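Local coordinates for protein glutamyl-tRNA synthetase (Methanothermobacter thermautotrophicus, PDB 3AII) that probably attaches glutamate to its tRNA in two steps, first activating it with ATP to Glu-AMP and then transferring it to the acceptor end, at residues R533-A537 against Y549-K553; A247-W251 against E301-L306. All coordinates share one frame. Residue numbers count along the deposited sequence, not the author numbering.

Interaction 1 of 2, residues R533-A537 against Y549-K553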
ATOM      1  N   ARG A 533      11.407  13.759 -21.145  1.00 18.04           N
ATOM      2  CA  ARG A 533      11.298  12.729 -22.184  0.66 17.28           C
ATOM      3  C   ARG A 533      11.662  11.341 -21.666  1.00 18.90           C
ATOM      4  O   ARG A 533      11.894  10.415 -22.454  1.00 19.22           O
ATOM      5  CB  ARG A 533      12.162  13.088 -23.408  0.66 17.95           C
ATOM      6  CG  ARG A 533      11.837  14.445 -24.038  0.66 20.41           C
ATOM      7  CD  ARG A 533      12.562  14.668 -25.392  0.66 27.85           C
ATOM      8  NE  ARG A 533      12.093  13.751 -26.437  0.66 26.49           N
ATOM      9  CZ  ARG A 533      12.776  12.697 -26.871  0.66 21.60           C
ATOM     10  NH1 ARG A 533      12.263  11.912 -27.813  0.66 25.54           N
ATOM     11  NH2 ARG A 533      13.973  12.431 -26.373  0.66 13.73           N
ATOM     12  N   PHE A 534      11.723  11.187 -20.345  1.00 16.54           N
ATOM     13  CA  PHE A 534      12.031   9.891 -19.756  1.00 16.23           C
ATOM     14  C   PHE A 534      10.990   9.525 -18.686  1.00 18.76           C
ATOM     15  O   PHE A 534      10.266   8.538 -18.830  1.00 19.02           O
ATOM     16  CB  PHE A 534      13.468   9.884 -19.209  1.00 16.01           C
ATOM     17  CG  PHE A 534      13.912   8.545 -18.679  1.00 21.81           C
ATOM     18  CD1 PHE A 534      14.309   7.540 -19.549  1.00 24.17           C
ATOM     19  CD2 PHE A 534      13.936   8.297 -17.310  1.00 19.43           C
ATOM     20  CE1 PHE A 534      14.717   6.302 -19.059  1.00 23.94           C
ATOM     21  CE2 PHE A 534      14.338   7.055 -16.812  1.00 21.87           C
ATOM     22  CZ  PHE A 534      14.735   6.063 -17.692  1.00 22.27           C
ATOM     23  N   GLY A 535      10.886  10.331 -17.632  1.00 14.63           N
ATOM     24  CA  GLY A 535       9.847  10.123 -16.636  1.00 16.34           C
ATOM     25  C   GLY A 535      10.077  10.916 -15.362  1.00 15.98           C
ATOM     26  O   GLY A 535      11.123  11.537 -15.196  1.00 15.32           O
ATOM     27  N   PHE A 536       9.102  10.886 -14.461  1.00 15.57           N
ATOM     28  CA  PHE A 536       9.271  11.492 -13.140  1.00 13.29           C
ATOM     29  C   PHE A 536       9.975  10.495 -12.241  1.00 15.90           C
ATOM     30  O   PHE A 536       9.784   9.285 -12.390  1.00 17.68           O
ATOM     31  CB  PHE A 536       7.918  11.855 -12.544  1.00 13.86           C
ATOM     32  CG  PHE A 536       7.212  12.947 -13.294  1.00 18.21           C
ATOM     33  CD1 PHE A 536       7.393  14.266 -12.939  1.00 19.10           C
ATOM     34  CD2 PHE A 536       6.383  12.650 -14.364  1.00 19.48           C
ATOM     35  CE1 PHE A 536       6.743  15.277 -13.624  1.00 19.42           C
ATOM     36  CE2 PHE A 536       5.739  13.656 -15.059  1.00 20.40           C
ATOM     37  CZ  PHE A 536       5.918  14.971 -14.687  1.00 19.12           C
ATOM     38  N   ALA A 537      10.802  10.991 -11.322  1.00 13.47           N
ATOM     39  CA  ALA A 537      11.562  10.097 -10.445  1.00 14.45           C
ATOM     40  C   ALA A 537      11.982  10.808  -9.172  1.00 14.82           C
ATOM     41  O   ALA A 537      12.212  12.013  -9.174  1.00 18.99           O
ATOM     42  CB  ALA A 537      12.807   9.562 -11.178  1.00 18.55           C
ATOM     43  N   TYR A 549      14.716   6.728  -8.149  1.00 17.08           N
ATOM     44  CA  TYR A 549      13.689   5.702  -8.310  1.00 19.11           C
ATOM     45  C   TYR A 549      12.555   6.216  -9.202  1.00 15.08           C
ATOM     46  O   TYR A 549      11.958   7.256  -8.932  1.00 18.21           O
ATOM     47  CB  TYR A 549      13.168   5.228  -6.937  1.00 18.89           C
ATOM     48  CG  TYR A 549      14.024   4.127  -6.359  1.00 17.29           C
ATOM     49  CD1 TYR A 549      13.507   2.850  -6.147  1.00 24.10           C
ATOM     50  CD2 TYR A 549      15.361   4.349  -6.070  1.00 19.81           C
ATOM     51  CE1 TYR A 549      14.308   1.833  -5.650  1.00 20.12           C
ATOM     52  CE2 TYR A 549      16.169   3.342  -5.572  1.00 21.43           C
ATOM     53  CZ  TYR A 549      15.633   2.082  -5.371  1.00 23.83           C
ATOM     54  OH  TYR A 549      16.437   1.072  -4.880  1.00 30.43           O
ATOM     55  N   TYR A 550      12.267   5.473 -10.271  1.00 15.65           N
ATOM     56  CA  TYR A 550      11.278   5.865 -11.272  1.00 16.70           C
ATOM     57  C   TYR A 550       9.844   5.799 -10.773  1.00 19.28           C
ATOM     58  O   TYR A 550       9.413   4.790 -10.198  1.00 19.37           O
ATOM     59  CB  TYR A 550      11.430   4.961 -12.491  1.00 17.75           C
ATOM     60  CG  TYR A 550      10.750   5.430 -13.759  1.00 14.69           C
ATOM     61  CD1 TYR A 550      11.388   6.331 -14.611  1.00 16.87           C
ATOM     62  CD2 TYR A 550       9.494   4.946 -14.132  1.00 17.47           C
ATOM     63  CE1 TYR A 550      10.786   6.752 -15.785  1.00 21.02           C
ATOM     64  CE2 TYR A 550       8.892   5.354 -15.320  1.00 18.26           C
ATOM     65  CZ  TYR A 550       9.548   6.259 -16.138  1.00 22.16           C
ATOM     66  OH  TYR A 550       8.970   6.688 -17.320  1.00 20.59           O
ATOM     67  N   ALA A 551       9.090   6.868 -11.002  1.00 15.57           N
ATOM     68  CA  ALA A 551       7.671   6.857 -10.686  1.00 16.68           C
ATOM     69  C   ALA A 551       6.873   6.422 -11.906  1.00 21.50           C
ATOM     70  O   ALA A 551       6.316   5.321 -11.932  1.00 23.21           O
ATOM     71  CB  ALA A 551       7.208   8.235 -10.205  1.00 17.49           C
ATOM     72  N   HIS A 552       6.838   7.277 -12.927  1.00 18.38           N
ATOM     73  CA  HIS A 552       6.020   7.030 -14.114  1.00 15.75           C
ATOM     74  C   HIS A 552       6.355   8.035 -15.208  1.00 19.12           C
ATOM     75  O   HIS A 552       7.051   9.020 -14.968  1.00 18.82           O
ATOM     76  CB  HIS A 552       4.529   7.148 -13.756  1.00 19.52           C
ATOM     77  CG  HIS A 552       4.199   8.391 -12.988  1.00 17.16           C
ATOM     78  ND1 HIS A 552       4.190   9.643 -13.569  1.00 19.24           N
ATOM     79  CD2 HIS A 552       3.906   8.581 -11.679  1.00 17.40           C
ATOM     80  CE1 HIS A 552       3.898  10.549 -12.653  1.00 21.47           C
ATOM     81  NE2 HIS A 552       3.727   9.933 -11.496  1.00 17.77           N
ATOM     82  N   LYS A 553       5.847   7.784 -16.412  1.00 18.45           N
ATOM     83  CA  LYS A 553       6.049   8.702 -17.531  1.00 21.11           C
ATOM     84  C   LYS A 553       5.454  10.075 -17.220  1.00 23.87           C
ATOM     85  O   LYS A 553       4.608  10.228 -16.336  1.00 21.89           O
ATOM     86  CB  LYS A 553       5.407   8.134 -18.801  1.00 35.27           C
ATOM     87  CG  LYS A 553       5.854   6.716 -19.136  1.00 56.39           C
ATOM     88  CD  LYS A 553       5.161   6.179 -20.381  1.00 56.03           C
ATOM     89  CE  LYS A 553       5.563   6.965 -21.622  1.00 61.40           C
ATOM     90  NZ  LYS A 553       4.911   6.434 -22.855  1.00 65.95           N
ATOM     91  OXT LYS A 553       5.802  11.077 -17.849  1.00 26.05           O
TER
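The ring of Tyr-550 points its edge at the face of Phe-534 in an offset edge-to-face pair, with centroids 5.5 Å apart and planes at 82°. Tyr-550 OH donates a hydrogen bond of 2.7 Å to Phe-534 O. Gly-535 CA sits beside this ring, 3.6 Å from Tyr-550 CE1. A CB on Gly-535 would clash there, and the backbone angles also call for glycine. Phe-534 and Gly-535 form a classic beta bulge opposite Leu-531. Beyond it two backbone hydrogen bonds join the hairpin strands: Phe-536 N donates to His-552 O (2.8 Å) and Ala-551 N donates to Phe-536 O (2.9 Å). Ala-537 and Tyr-550 are a non-hydrogen-bonded antiparallel pair. Phe-536 leans on helix 386-397. His-552 ND1 donates to Lys-553 O at 2.9 Å, and Arg-394 of that helix also bonds this C-terminal carboxylate. This hairpin belongs to a six-stranded barrel of the anticodon-binding region. Tyr-550 uses both ring and hydroxyl on Phe-534, so the bulge carbonyl is paired beside an aromatic contact, where position 535 suits glycine.

Interaction 2 of 2, residues A247-W251 against E301-L306; sequences AIRDW and EKQEYL
This is a loop-on-helix contact within the class I synthetase catalytic domain. The loop links strands 234-237 and 252-256, neighbours in a four-stranded antiparallel sheet, and packs on helix 299-310. Residues 247-251 are its end, leading into strand 252-256. Residues 301-306 are helical. The closest CA pair is Ile-248 with Lys-302, at 5.7 Å. Ala-247 and Ile-248 have helix-like backbone angles (phi/psi -68/-27 and -82/-15). Ala-247 O lies 3.6 Å from Lys-302 CE. Ala-247 O also accepts a 2.7 Å hydrogen bond from a water, and that water accepts a weak one of 3.4 Å from Lys-302 NZ. Ile-248 takes chi1 m and chi2 t. Ile-248 CG1 is 3.9 Å from Lys-302 CG, Ile-248 CD1 is 3.4 Å from Glu-301 OE1, and Ile-248 CG2 is 3.7 Å from Tyr-305 CE1. Arg-249 points away from the helix. Asp-250 has positive phi (37/62) and turns the chain; its carboxylate makes a salt bridge with Arg-211. Trp-251 then points toward the helix, with chi1 p (57°) and chi2 -91°. Lys-302 CB makes a CH-pi contact over the Trp-251 five-membered ring, 3.7 Å from its centroid and 21° off the normal. The extended Lys-302 chain (chi1 m, the rest t) carries CE and NZ toward Ala-247. Trp-251 NE1 gives a weak hydrogen bond to Lys-302 O (3.1 Å, 126°). Helix 274-284 and strand 234-237 also touch Trp-251 and Leu-306, so the indole fills a junction of sheet and helices. At the edge of its six-membered ring, Trp-251 CH2 meets Leu-306 CD1 at 3.3 Å.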
ATOM      1  N   ALA A 247     -20.970 -22.629   6.374  1.00 31.04           N
ATOM      2  CA  ALA A 247     -19.855 -22.011   7.088  1.00 31.05           C
ATOM      3  C   ALA A 247     -20.320 -21.242   8.321  1.00 36.92           C
ATOM      4  O   ALA A 247     -19.566 -21.070   9.279  1.00 31.43           O
ATOM      5  CB  ALA A 247     -19.075 -21.097   6.168  1.00 38.64           C
ATOM      6  N   ILE A 248     -21.562 -20.775   8.289  1.00 31.31           N
ATOM      7  CA  ILE A 248     -22.104 -19.996   9.398  1.00 34.46           C
ATOM      8  C   ILE A 248     -22.597 -20.902  10.537  1.00 29.08           C
ATOM      9  O   ILE A 248     -22.819 -20.448  11.670  1.00 24.82           O
ATOM     10  CB  ILE A 248     -23.211 -19.044   8.893  1.00 24.47           C
ATOM     11  CG1 ILE A 248     -22.624 -18.078   7.857  1.00 31.35           C
ATOM     12  CG2 ILE A 248     -23.841 -18.279  10.047  1.00 27.61           C
ATOM     13  CD1 ILE A 248     -23.646 -17.154   7.248  1.00 45.23           C
ATOM     14  N   ARG A 249     -22.743 -22.190  10.240  1.00 24.72           N
ATOM     15  CA  ARG A 249     -23.219 -23.166  11.217  1.00 25.88           C
ATOM     16  C   ARG A 249     -22.227 -23.403  12.361  1.00 21.60           C
ATOM     17  O   ARG A 249     -21.129 -23.915  12.148  1.00 26.07           O
ATOM     18  CB  ARG A 249     -23.544 -24.492  10.525  1.00 29.23           C
ATOM     19  CG  ARG A 249     -24.717 -24.406   9.557  1.00 35.14           C
ATOM     20  CD  ARG A 249     -24.955 -25.742   8.868  1.00 32.57           C
ATOM     21  NE  ARG A 249     -25.941 -25.615   7.799  1.00 33.84           N
ATOM     22  CZ  ARG A 249     -26.453 -26.642   7.129  1.00 41.26           C
ATOM     23  NH1 ARG A 249     -26.072 -27.881   7.417  1.00 40.90           N
ATOM     24  NH2 ARG A 249     -27.348 -26.428   6.172  1.00 45.14           N
ATOM     25  N   ASP A 250     -22.626 -23.016  13.570  1.00 21.94           N
ATOM     26  CA  ASP A 250     -21.792 -23.142  14.775  1.00 22.72           C
ATOM     27  C   ASP A 250     -20.296 -22.887  14.554  1.00 24.56           C
ATOM     28  O   ASP A 250     -19.455 -23.755  14.801  1.00 21.32           O
ATOM     29  CB  ASP A 250     -22.006 -24.497  15.456  1.00 21.01           C
ATOM     30  CG  ASP A 250     -23.380 -24.614  16.115  1.00 19.49           C
ATOM     31  OD1 ASP A 250     -24.262 -23.780  15.815  1.00 24.16           O
ATOM     32  OD2 ASP A 250     -23.563 -25.526  16.938  1.00 22.53           O
ATOM     33  N   TRP A 251     -19.972 -21.675  14.124  1.00 17.98           N
ATOM     34  CA  TRP A 251     -18.605 -21.331  13.775  1.00 16.48           C
ATOM     35  C   TRP A 251     -17.695 -21.213  15.002  1.00 19.38           C
ATOM     36  O   TRP A 251     -18.158 -20.973  16.123  1.00 19.65           O
ATOM     37  CB  TRP A 251     -18.588 -20.049  12.929  1.00 21.37           C
ATOM     38  CG  TRP A 251     -19.230 -18.840  13.564  1.00 18.44           C
ATOM     39  CD1 TRP A 251     -20.540 -18.446  13.462  1.00 17.54           C
ATOM     40  CD2 TRP A 251     -18.570 -17.834  14.348  1.00 19.50           C
ATOM     41  NE1 TRP A 251     -20.738 -17.277  14.170  1.00 21.51           N
ATOM     42  CE2 TRP A 251     -19.542 -16.876  14.711  1.00 19.59           C
ATOM     43  CE3 TRP A 251     -17.250 -17.655  14.775  1.00 18.60           C
ATOM     44  CZ2 TRP A 251     -19.234 -15.750  15.487  1.00 16.14           C
ATOM     45  CZ3 TRP A 251     -16.944 -16.538  15.551  1.00 18.85           C
ATOM     46  CH2 TRP A 251     -17.934 -15.603  15.903  1.00 19.19           C
ATOM     47  N   GLU A 301     -22.808 -11.870   8.935  1.00 26.52           N
ATOM     48  CA  GLU A 301     -23.801 -12.864   9.319  1.00 29.32           C
ATOM     49  C   GLU A 301     -23.341 -13.697  10.519  1.00 22.45           C
ATOM     50  O   GLU A 301     -24.131 -14.029  11.392  1.00 25.52           O
ATOM     51  CB  GLU A 301     -24.109 -13.791   8.141  1.00 32.83           C
ATOM     52  CG  GLU A 301     -24.896 -13.153   7.017  1.00 53.93           C
ATOM     53  CD  GLU A 301     -25.103 -14.107   5.855  1.00 78.46           C
ATOM     54  OE1 GLU A 301     -25.988 -14.984   5.952  1.00 70.09           O
ATOM     55  OE2 GLU A 301     -24.374 -13.984   4.846  1.00 85.88           O
ATOM     56  N   LYS A 302     -22.059 -14.045  10.550  1.00 24.12           N
ATOM     57  CA  LYS A 302     -21.527 -14.823  11.667  1.00 17.85           C
ATOM     58  C   LYS A 302     -21.547 -14.015  12.962  1.00 18.42           C
ATOM     59  O   LYS A 302     -21.984 -14.496  14.008  1.00 19.82           O
ATOM     60  CB  LYS A 302     -20.101 -15.288  11.355  1.00 23.11           C
ATOM     61  CG  LYS A 302     -20.018 -16.250  10.180  1.00 23.59           C
ATOM     62  CD  LYS A 302     -18.570 -16.585   9.859  1.00 36.13           C
ATOM     63  CE  LYS A 302     -18.478 -17.642   8.773  1.00 45.55           C
ATOM     64  NZ  LYS A 302     -17.065 -17.880   8.360  1.00 55.93           N
ATOM     65  N   GLN A 303     -21.061 -12.777  12.888  1.00 22.21           N
ATOM     66  CA  GLN A 303     -20.984 -11.933  14.074  1.00 19.92           C
ATOM     67  C   GLN A 303     -22.348 -11.574  14.652  1.00 22.85           C
ATOM     68  O   GLN A 303     -22.506 -11.440  15.867  1.00 19.62           O
ATOM     69  CB  GLN A 303     -20.209 -10.660  13.746  1.00 18.74           C
ATOM     70  CG  GLN A 303     -18.786 -10.936  13.285  1.00 21.43           C
ATOM     71  CD  GLN A 303     -18.041  -9.670  12.910  1.00 25.26           C
ATOM     72  OE1 GLN A 303     -17.060  -9.713  12.169  1.00 28.28           O
ATOM     73  NE2 GLN A 303     -18.509  -8.536  13.417  1.00 28.89           N
ATOM     74  N   GLU A 304     -23.337 -11.418  13.782  1.00 23.13           N
ATOM     75  CA  GLU A 304     -24.688 -11.103  14.237  1.00 29.44           C
ATOM     76  C   GLU A 304     -25.176 -12.038  15.358  1.00 23.62           C
ATOM     77  O   GLU A 304     -25.841 -11.598  16.294  1.00 22.43           O
ATOM     78  CB  GLU A 304     -25.659 -11.086  13.051  1.00 31.46           C
ATOM     79  CG  GLU A 304     -25.492  -9.864  12.157  1.00 46.31           C
ATOM     80  CD  GLU A 304     -26.334  -9.922  10.894  1.00 68.67           C
ATOM     81  OE1 GLU A 304     -26.988 -10.960  10.643  1.00 55.30           O
ATOM     82  OE2 GLU A 304     -26.337  -8.920  10.148  1.00 57.41           O
ATOM     83  N   TYR A 305     -24.801 -13.315  15.295  1.00 24.18           N
ATOM     84  CA  TYR A 305     -25.185 -14.279  16.330  1.00 23.40           C
ATOM     85  C   TYR A 305     -24.574 -13.972  17.688  1.00 19.01           C
ATOM     86  O   TYR A 305     -25.191 -14.191  18.726  1.00 24.62           O
ATOM     87  CB  TYR A 305     -24.812 -15.705  15.914  1.00 21.60           C
ATOM     88  CG  TYR A 305     -25.697 -16.249  14.824  1.00 21.75           C
ATOM     89  CD1 TYR A 305     -25.317 -16.173  13.489  1.00 21.18           C
ATOM     90  CD2 TYR A 305     -26.914 -16.839  15.128  1.00 24.58           C
ATOM     91  CE1 TYR A 305     -26.130 -16.660  12.489  1.00 26.35           C
ATOM     92  CE2 TYR A 305     -27.730 -17.330  14.133  1.00 17.94           C
ATOM     93  CZ  TYR A 305     -27.337 -17.238  12.822  1.00 25.22           C
ATOM     94  OH  TYR A 305     -28.152 -17.728  11.833  1.00 25.66           O
ATOM     95  N   LEU A 306     -23.346 -13.467  17.665  1.00 20.24           N
ATOM     96  CA  LEU A 306     -22.653 -13.087  18.889  0.51 20.69           C
ATOM     97  C   LEU A 306     -23.343 -11.917  19.553  1.00 15.87           C
ATOM     98  O   LEU A 306     -23.620 -11.948  20.752  1.00 20.64           O
ATOM     99  CB  LEU A 306     -21.216 -12.676  18.582  0.51 20.30           C
ATOM    100  CG  LEU A 306     -20.202 -13.771  18.302  0.51 20.88           C
ATOM    101  CD1 LEU A 306     -18.881 -13.120  17.936  0.51 12.92           C
ATOM    102  CD2 LEU A 306     -20.040 -14.660  19.516  0.51 24.24           C
TER
HETATM  103  O   HOH W   1     -16.885 -21.023   9.591  1.00 32.19           O

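Overall arrangement
From the N terminus, the chain reaches interaction 2 first. Interaction 2 closes a loop of 49 residues and joins the loop before strand 252-256 to helix 299-310. The residues between its segments include strands 252-256 and 270-272 and helix 274-284. Interaction 1 opens much later, near the C terminus. It closes a short loop of 11 residues, within the hairpin of strands 535-541 and 546-552. The two loops run in series, so they neither nest nor cross. The centres of interactions 1 and 2 are about 49 Å apart, on opposite sides of the chain's centre. The contacts do not touch. Interaction 1 closes a barrel hairpin that ends the chain against helix 386-397.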